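Local coordinates for protein FAD dependent oxidoreductase (Chelativorans sp. BNC1, PDB 6PXS) that acts as an iminodiacetate oxidase, an FAD-containing flavoprotein of the DadA oxidoreductase family that probably oxidises its substrate through the bound flavin, at residues A[318-323]-A[363-368]; A[214-219]-A[326-331]. All coordinates share one frame; numbering follows the deposited sequence.

Interaction 1 of 2, residues A[318-323]-A[363-368]; sequences GRVPQI and YSPTGP
Pro321 and Pro365 meet where a type II beta turn, Val320 to Ile323, packs on the irregular C-terminal chain of this Rossmann-type FAD protein. Pro321 sets CD and CG against the other backbone: CD is 3.5 Å from Pro365 O, and CG comes near the same oxygen and Gly367 N. Pro365 answers in kind, its CD lying 3.5 Å from Gly318 O and close to Arg319 O. At the far end of the turn, Pro368 CD touches Gln322 CB and Ile323 CG1. Val320 crosses Pro365 at about a right angle, Val320 CG2 to Pro365 CG 4.1 Å. Proline suits the second position of the turn, where its ring holds phi near the -61° found, and the rings of Pro365 and Pro368 put CH2 groups against carbonyl oxygens and apolar carbons. An alanine in place of Pro321, without CG and CD, would probably open a gap beside Pro365 O and let the backbone there vary more. That turn is closed by a weak bond, Ile323 N to Val320 O, and Gln322 takes its third position with phi at 70°. Further out, Arg319 NH1 forms a salt bridge with Glu198 OE1, while Tyr363 OH is hydrogen-bonded to Asp56 O.

Interaction 2 of 2, residues A[214-219]-A[326-331]; sequences LGLRHP and LTIGNG
Leu214 and Leu326 reach toward each other tip to tip, Leu214 CD1 to Leu326 CD2 at 3.8 Å, at one end of a buried seam between the loop 214-219 and strand 326-330 of the Rossmann-type sheet. Strand alternation supplies the shape: Leu326, Ile328 and Asn330 all turn to the loop, as three successive bumps along one face of the strand. Leu216 CD1 settles between the first two, 4.4 Å from Leu326 CD2 and 4.2 Å from Ile328 CD1, so a branched leucine tip bridges both. Next along, the His218 imidazole slides past Ile328 in the opposite direction, with His218 CE1 3.6 Å from Ile328 CG2. His218 CG is anti to the backbone N (chi1 -163°), and the ring reaches on to Asn330, whose CB sits in the ring plane at its edge. Ala207 and Leu211 of helix 207-211 also touch the His218 side chain. Asn330 ND2 donates to His218 NE2 (3.1 Å, 153° at the hydrogen), lying in the ring plane, and its amide is turned only 23° from the imidazole. Gly204 O takes a weak second bond from ND2, while OD1 receives a weak one from Gly331 N. Because NE2 acts as acceptor, a neutral imidazole carrying its proton on ND1 is likely, and the Asn330 side chain, about 4 Å from the FAD, is held at both nitrogen and oxygen.

The centres of interactions 1 and 2 lie 7 Å apart, and their segments alternate along the chain: 214-219, 318-323, 326-331, then 363-368. Strand 326-330 is the common element, flanked in the six-stranded sheet by 198-201 and the outermost strand 316-317, from which the turn of interaction 1 departs. Gly318 O probably accepts a hydrogen bond from Ile328 N, and Val320 CG2 packs on Leu326 CD2 and Ile328 CD1. Thr366 O also approaches Leu216 CD2, so the C-terminal chain meets the loop of interaction 2 directly. The two contacts thus pack side by side at this end of the sheet, and Asn330, at the end of strand 326-330, lies beside the FAD.

Interaction 1 of 2, residues A[318-323]-A[363-368]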
loop_
_atom_site.group_PDB
_atom_site.type_symbol
_atom_site.label_atom_id
_atom_site.label_comp_id
_atom_site.label_asym_id
_atom_site.label_seq_id
_atom_site.Cartn_x
_atom_site.Cartn_y
_atom_site.Cartn_z
ATOM N N GLY A 318 30.436 2.079 23.120
ATOM C CA GLY A 318 31.544 2.806 23.705
ATOM C C GLY A 318 32.297 3.628 22.676
ATOM O O GLY A 318 32.062 3.550 21.472
ATOM N N ARG A 319 33.225 4.429 23.193
ATOM C CA ARG A 319 34.038 5.284 22.344
ATOM C C ARG A 319 34.970 4.451 21.475
ATOM O O ARG A 319 35.371 3.341 21.835
ATOM C CB ARG A 319 34.853 6.260 23.192
ATOM C CG ARG A 319 34.019 7.351 23.833
ATOM C CD ARG A 319 34.873 8.322 24.626
ATOM N NE ARG A 319 34.094 9.471 25.078
ATOM C CZ ARG A 319 33.753 10.495 24.302
ATOM N NH1 ARG A 319 34.119 10.520 23.026
ATOM N NH2 ARG A 319 33.040 11.495 24.800
ATOM N N VAL A 320 35.318 5.004 20.319
ATOM C CA VAL A 320 36.194 4.318 19.374
ATOM C C VAL A 320 37.640 4.555 19.796
ATOM O O VAL A 320 38.057 5.712 19.938
ATOM C CB VAL A 320 35.947 4.798 17.936
ATOM C CG1 VAL A 320 36.907 4.109 16.974
ATOM C CG2 VAL A 320 34.505 4.531 17.542
ATOM N N PRO A 321 38.433 3.509 20.016
ATOM C CA PRO A 321 39.840 3.727 20.372
ATOM C C PRO A 321 40.592 4.459 19.272
ATOM O O PRO A 321 40.383 4.214 18.083
ATOM C CB PRO A 321 40.378 2.307 20.577
ATOM C CG PRO A 321 39.183 1.474 20.843
ATOM C CD PRO A 321 38.078 2.079 20.047
ATOM N N GLN A 322 41.472 5.367 19.687
ATOM C CA GLN A 322 42.374 6.140 18.844
ATOM C C GLN A 322 41.653 7.177 17.992
ATOM O O GLN A 322 42.305 7.854 17.187
ATOM C CB GLN A 322 43.223 5.236 17.938
ATOM C CG GLN A 322 43.870 4.090 18.698
ATOM C CD GLN A 322 44.739 3.229 17.813
ATOM O OE1 GLN A 322 45.289 3.702 16.820
ATOM N NE2 GLN A 322 44.864 1.955 18.163
ATOM N N ILE A 323 40.341 7.341 18.147
ATOM C CA ILE A 323 39.571 8.331 17.404
ATOM C C ILE A 323 38.773 9.150 18.405
ATOM O O ILE A 323 37.978 8.596 19.173
ATOM C CB ILE A 323 38.644 7.675 16.369
ATOM C CG1 ILE A 323 39.476 6.832 15.399
ATOM C CG2 ILE A 323 37.840 8.734 15.626
ATOM C CD1 ILE A 323 38.695 6.278 14.227
ATOM N N TYR A 363 32.299 -4.294 25.716
ATOM C CA TYR A 363 31.494 -3.984 24.542
ATOM C C TYR A 363 32.132 -2.943 23.633
ATOM O O TYR A 363 31.544 -2.611 22.598
ATOM C CB TYR A 363 30.103 -3.487 24.964
ATOM C CG TYR A 363 29.447 -4.314 26.046
ATOM C CD1 TYR A 363 28.858 -5.538 25.754
ATOM C CD2 TYR A 363 29.407 -3.865 27.358
ATOM C CE1 TYR A 363 28.256 -6.293 26.743
ATOM C CE2 TYR A 363 28.808 -4.613 28.351
ATOM C CZ TYR A 363 28.233 -5.824 28.039
ATOM O OH TYR A 363 27.637 -6.567 29.030
ATOM N N SER A 364 33.304 -2.423 23.979
ATOM C CA SER A 364 33.877 -1.331 23.207
ATOM C C SER A 364 34.177 -1.795 21.783
ATOM O O SER A 364 34.568 -2.950 21.573
ATOM C CB SER A 364 35.161 -0.819 23.863
ATOM O OG SER A 364 36.227 -1.731 23.676
ATOM N N PRO A 365 34.009 -0.928 20.782
ATOM C CA PRO A 365 34.394 -1.307 19.417
ATOM C C PRO A 365 35.902 -1.391 19.260
ATOM O O PRO A 365 36.649 -1.121 20.206
ATOM C CB PRO A 365 33.795 -0.186 18.559
ATOM C CG PRO A 365 33.724 0.986 19.472
ATOM C CD PRO A 365 33.443 0.432 20.839
ATOM N N THR A 366 36.358 -1.763 18.070
ATOM C CA THR A 366 37.778 -1.815 17.769
ATOM C C THR A 366 38.232 -0.501 17.144
ATOM O O THR A 366 37.427 0.292 16.648
ATOM C CB THR A 366 38.090 -2.979 16.826
ATOM O OG1 THR A 366 37.274 -2.880 15.651
ATOM C CG2 THR A 366 37.829 -4.309 17.518
ATOM N N GLY A 367 39.542 -0.276 17.177
ATOM C CA GLY A 367 40.118 0.935 16.644
ATOM C C GLY A 367 40.436 0.813 15.168
ATOM O O GLY A 367 40.179 -0.216 14.535
ATOM N N PRO A 368 41.001 1.870 14.591
ATOM C CA PRO A 368 41.361 1.821 13.168
ATOM C C PRO A 368 42.452 0.797 12.902
ATOM O O PRO A 368 43.420 0.678 13.657
ATOM C CB PRO A 368 41.843 3.247 12.872
ATOM C CG PRO A 368 42.230 3.809 14.201
ATOM C CD PRO A 368 41.311 3.175 15.200
#

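Interaction 2 of 2, residues A[214-219]-A[326-331]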
loop_
_atom_site.group_PDB
_atom_site.type_symbol
_atom_site.label_atom_id
_atom_site.label_comp_id
_atom_site.label_asym_id
_atom_site.label_seq_id
_atom_site.Cartn_x
_atom_site.Cartn_y
_atom_site.Cartn_z
ATOM N N LEU A 214 36.554 5.477 7.933
ATOM C CA LEU A 214 37.539 5.864 8.931
ATOM C C LEU A 214 38.551 4.757 9.205
ATOM O O LEU A 214 39.237 4.793 10.232
ATOM C CB LEU A 214 36.834 6.263 10.228
ATOM C CG LEU A 214 35.656 7.229 10.071
ATOM C CD1 LEU A 214 35.054 7.562 11.427
ATOM C CD2 LEU A 214 36.082 8.498 9.352
ATOM N N GLY A 215 38.657 3.775 8.312
ATOM C CA GLY A 215 39.566 2.667 8.514
ATOM C C GLY A 215 39.096 1.631 9.508
ATOM O O GLY A 215 39.872 0.733 9.854
ATOM N N LEU A 216 37.856 1.725 9.980
ATOM C CA LEU A 216 37.333 0.769 10.941
ATOM C C LEU A 216 36.816 -0.479 10.231
ATOM O O LEU A 216 36.484 -0.462 9.043
ATOM C CB LEU A 216 36.207 1.397 11.765
ATOM C CG LEU A 216 36.574 2.642 12.574
ATOM C CD1 LEU A 216 35.323 3.301 13.130
ATOM C CD2 LEU A 216 37.533 2.289 13.696
ATOM N N ARG A 217 36.759 -1.576 10.983
ATOM C CA ARG A 217 36.188 -2.839 10.521
ATOM C C ARG A 217 35.024 -3.164 11.452
ATOM O O ARG A 217 35.183 -3.890 12.436
ATOM C CB ARG A 217 37.238 -3.951 10.508
ATOM N N HIS A 218 33.851 -2.620 11.132
ATOM C CA HIS A 218 32.644 -2.783 11.934
ATOM C C HIS A 218 31.960 -4.099 11.575
ATOM O O HIS A 218 31.370 -4.210 10.493
ATOM C CB HIS A 218 31.704 -1.600 11.696
ATOM C CG HIS A 218 30.647 -1.439 12.742
ATOM N ND1 HIS A 218 30.938 -1.335 14.085
ATOM C CD2 HIS A 218 29.299 -1.346 12.641
ATOM C CE1 HIS A 218 29.814 -1.194 14.767
ATOM N NE2 HIS A 218 28.806 -1.197 13.914
ATOM N N PRO A 219 32.008 -5.121 12.445
ATOM C CA PRO A 219 31.452 -6.439 12.085
ATOM C C PRO A 219 29.958 -6.553 12.389
ATOM O O PRO A 219 29.521 -7.392 13.184
ATOM C CB PRO A 219 32.294 -7.388 12.945
ATOM C CG PRO A 219 32.540 -6.607 14.192
ATOM C CD PRO A 219 32.624 -5.146 13.785
ATOM N N LEU A 326 34.011 10.340 18.822
ATOM C CA LEU A 326 33.209 9.340 18.133
ATOM C C LEU A 326 32.749 8.286 19.127
ATOM O O LEU A 326 33.524 7.834 19.973
ATOM C CB LEU A 326 33.996 8.675 16.995
ATOM C CG LEU A 326 33.252 7.592 16.207
ATOM C CD1 LEU A 326 31.971 8.146 15.605
ATOM C CD2 LEU A 326 34.144 7.009 15.120
ATOM N N THR A 327 31.481 7.900 19.012
ATOM C CA THR A 327 30.886 6.876 19.858
ATOM C C THR A 327 29.959 6.028 19.001
ATOM O O THR A 327 29.199 6.559 18.187
ATOM C CB THR A 327 30.114 7.499 21.029
ATOM O OG1 THR A 327 30.971 8.400 21.742
ATOM C CG2 THR A 327 29.611 6.425 21.978
ATOM N N ILE A 328 30.028 4.712 19.181
ATOM C CA ILE A 328 29.299 3.769 18.344
ATOM C C ILE A 328 28.364 2.947 19.216
ATOM O O ILE A 328 28.747 2.489 20.297
ATOM C CB ILE A 328 30.256 2.845 17.561
ATOM C CG1 ILE A 328 31.170 3.678 16.661
ATOM C CG2 ILE A 328 29.471 1.833 16.731
ATOM C CD1 ILE A 328 32.194 2.858 15.905
ATOM N N GLY A 329 27.135 2.771 18.739
ATOM C CA GLY A 329 26.207 1.831 19.328
ATOM C C GLY A 329 25.526 1.014 18.249
ATOM O O GLY A 329 24.818 1.568 17.402
ATOM N N ASN A 330 25.733 -0.296 18.260
ATOM C CA ASN A 330 25.202 -1.164 17.214
ATOM C C ASN A 330 25.358 -2.608 17.677
ATOM O O ASN A 330 25.922 -2.883 18.740
ATOM C CB ASN A 330 25.910 -0.914 15.880
ATOM C CG ASN A 330 25.099 -1.383 14.695
ATOM O OD1 ASN A 330 23.931 -1.745 14.837
ATOM N ND2 ASN A 330 25.709 -1.372 13.515
ATOM N N GLY A 331 24.851 -3.530 16.865
ATOM C CA GLY A 331 24.922 -4.940 17.187
ATOM C C GLY A 331 23.787 -5.449 18.040
ATOM O O GLY A 331 23.939 -6.489 18.690
#